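Local coordinates for membrane-associated protein VP24 (Marburg virus - Musoke, Kenya, 1980, PDB 4OR8) that probably serves as a minor matrix protein of the virion, interacting with nucleoprotein and taking part in nucleocapsid assembly and virus budding, at residues B[109-114]-B[173-178]. Numbering follows the deposited sequence. Where two conformers were deposited one is given.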
loop_
_atom_site.group_PDB
_atom_site.type_symbol
_atom_site.label_atom_id
_atom_site.label_comp_id
_atom_site.label_asym_id
_atom_site.label_seq_id
_atom_site.Cartn_x
_atom_site.Cartn_y
_atom_site.Cartn_z
ATOM N N ARG B 109 -2.633 -6.239 15.129
ATOM C CA ARG B 109 -2.574 -7.164 16.252
ATOM C C ARG B 109 -3.434 -8.383 15.960
ATOM O O ARG B 109 -3.019 -9.516 16.190
ATOM C CB ARG B 109 -3.052 -6.467 17.524
ATOM C CG ARG B 109 -2.830 -7.248 18.806
ATOM C CD ARG B 109 -3.435 -6.498 19.988
ATOM N NE ARG B 109 -3.478 -7.301 21.207
ATOM C CZ ARG B 109 -2.659 -7.141 22.238
ATOM N NH1 ARG B 109 -1.726 -6.198 22.211
ATOM N NH2 ARG B 109 -2.776 -7.923 23.303
ATOM N N ILE B 110 -4.630 -8.134 15.438
ATOM C CA ILE B 110 -5.549 -9.191 15.040
ATOM C C ILE B 110 -4.935 -10.052 13.943
ATOM O O ILE B 110 -5.024 -11.280 13.975
ATOM C CB ILE B 110 -6.884 -8.597 14.545
ATOM C CG1 ILE B 110 -7.649 -7.978 15.715
ATOM C CG2 ILE B 110 -7.732 -9.654 13.862
ATOM C CD1 ILE B 110 -8.970 -7.359 15.321
ATOM N N LEU B 111 -4.300 -9.396 12.980
ATOM C CA LEU B 111 -3.684 -10.079 11.853
ATOM C C LEU B 111 -2.564 -10.996 12.344
ATOM O O LEU B 111 -2.418 -12.125 11.875
ATOM C CB LEU B 111 -3.158 -9.050 10.850
ATOM C CG LEU B 111 -2.877 -9.486 9.411
ATOM C CD1 LEU B 111 -2.931 -8.279 8.491
ATOM C CD2 LEU B 111 -1.524 -10.164 9.308
ATOM N N LEU B 112 -1.787 -10.509 13.304
ATOM C CA LEU B 112 -0.709 -11.302 13.882
ATOM C C LEU B 112 -1.247 -12.523 14.618
ATOM O O LEU B 112 -0.646 -13.597 14.573
ATOM C CB LEU B 112 0.154 -10.450 14.814
ATOM C CG LEU B 112 1.260 -9.658 14.120
ATOM C CD1 LEU B 112 2.019 -8.802 15.112
ATOM C CD2 LEU B 112 2.205 -10.609 13.415
ATOM N N GLY B 113 -2.381 -12.358 15.290
ATOM C CA GLY B 113 -3.011 -13.460 15.993
ATOM C C GLY B 113 -3.365 -14.585 15.039
ATOM O O GLY B 113 -3.199 -15.763 15.353
ATOM N N VAL B 114 -3.850 -14.212 13.861
ATOM C CA VAL B 114 -4.170 -15.174 12.815
ATOM C C VAL B 114 -2.917 -15.889 12.308
ATOM O O VAL B 114 -2.918 -17.107 12.129
ATOM C CB VAL B 114 -4.899 -14.485 11.639
ATOM C CG1 VAL B 114 -5.039 -15.430 10.454
ATOM C CG2 VAL B 114 -6.256 -13.985 12.087
ATOM N N ASN B 173 6.433 -15.605 6.533
ATOM C CA ASN B 173 5.867 -16.465 5.505
ATOM C C ASN B 173 4.377 -16.210 5.310
ATOM O O ASN B 173 3.883 -16.200 4.181
ATOM C CB ASN B 173 6.123 -17.934 5.846
ATOM C CG ASN B 173 5.468 -18.885 4.865
ATOM O OD1 ASN B 173 4.456 -19.510 5.175
ATOM N ND2 ASN B 173 6.043 -18.999 3.675
ATOM N N PHE B 174 3.667 -15.994 6.411
ATOM C CA PHE B 174 2.240 -15.708 6.345
ATOM C C PHE B 174 1.982 -14.355 5.697
ATOM O O PHE B 174 1.037 -14.199 4.929
ATOM C CB PHE B 174 1.612 -15.746 7.735
ATOM C CG PHE B 174 0.136 -15.469 7.740
ATOM C CD1 PHE B 174 -0.770 -16.485 7.485
ATOM C CD2 PHE B 174 -0.348 -14.197 8.003
ATOM C CE1 PHE B 174 -2.129 -16.238 7.491
ATOM C CE2 PHE B 174 -1.704 -13.943 8.010
ATOM C CZ PHE B 174 -2.598 -14.966 7.754
ATOM N N PHE B 175 2.821 -13.377 6.020
ATOM C CA PHE B 175 2.724 -12.061 5.410
ATOM C C PHE B 175 2.919 -12.191 3.914
ATOM O O PHE B 175 2.205 -11.572 3.127
ATOM C CB PHE B 175 3.789 -11.123 5.979
ATOM C CG PHE B 175 3.503 -10.654 7.372
ATOM C CD1 PHE B 175 2.224 -10.727 7.895
ATOM C CD2 PHE B 175 4.514 -10.136 8.158
ATOM C CE1 PHE B 175 1.962 -10.291 9.179
ATOM C CE2 PHE B 175 4.258 -9.697 9.440
ATOM C CZ PHE B 175 2.979 -9.775 9.952
ATOM N N ASN B 176 3.887 -13.014 3.533
ATOM C CA ASN B 176 4.209 -13.227 2.131
ATOM C C ASN B 176 3.076 -13.875 1.342
ATOM O O ASN B 176 2.842 -13.529 0.183
ATOM C CB ASN B 176 5.481 -14.063 1.999
ATOM C CG ASN B 176 5.827 -14.368 0.559
ATOM O OD1 ASN B 176 6.455 -13.559 -0.123
ATOM N ND2 ASN B 176 5.413 -15.538 0.082
ATOM N N LYS B 177 2.377 -14.821 1.961
ATOM C CA LYS B 177 1.287 -15.493 1.269
ATOM C C LYS B 177 0.044 -14.603 1.198
ATOM O O LYS B 177 -0.822 -14.802 0.348
ATOM C CB LYS B 177 0.979 -16.860 1.893
ATOM C CG LYS B 177 0.423 -16.813 3.296
ATOM C CD LYS B 177 0.747 -18.095 4.056
ATOM C CE LYS B 177 0.369 -19.336 3.265
ATOM N NZ LYS B 177 0.672 -20.586 4.022
ATOM N N MET B 178 -0.027 -13.612 2.081
ATOM C CA MET B 178 -1.094 -12.618 2.026
ATOM C C MET B 178 -0.981 -11.772 0.763
ATOM O O MET B 178 -1.981 -11.276 0.242
ATOM C CB MET B 178 -1.043 -11.708 3.246
ATOM C CG MET B 178 -1.505 -12.349 4.535
ATOM S SD MET B 178 -1.517 -11.128 5.861
ATOM C CE MET B 178 -2.552 -9.868 5.128
#
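Leu-111 meets Phe-174, Phe-175 and Met-178 where two helices cross in the interior of the pyramidal VP24 fold, a worked example of two helix segments that meet through apolar side chains, with no hydrogen bond between them. The segments, on helices 104-115 and 161-178, cross at 106°, with their axes no closer than 11.0 Å. At that spacing the backbones stay apart.

The dense part is built round one methyl group. CG of Leu-111 lies anti to the backbone N (chi1 -161°), and the end of the side chain comes nearer to the second helix than its base does. Its CD2 lies 3.5 Å from CE1 of Phe-175, at the edge of that ring. The same CD2 lies at the edge of the Phe-174 ring, in its plane, with CE2 the nearest atom at 4.0 Å. Leu-111 and Met-178 approach tip to tip, CD2 being 3.6 Å from the sulfur SD, while the bend of the methionine at chi3 (55°) carries CE to 3.7 Å from Leu-111 CD1. Leu-243 of helix 240-244 and Ile-204 of strand 201-206 touch both Leu-111 and Met-178, so this part also packs against neighbouring elements of the core.

The far side of segment 173-178 is polar and partly open to solvent. Asn-173, Asn-176 and Lys-177 do not touch segment 109-114; Lys-177 instead forms a salt bridge with Glu-120. Flanking Leu-111 are two simpler apolar contacts. In one of its two conformers, Leu-112 approaches Phe-175 obliquely through CD2, a less certain contact; Val-114 CG1 rests 3.7 Å from Phe-174 CZ.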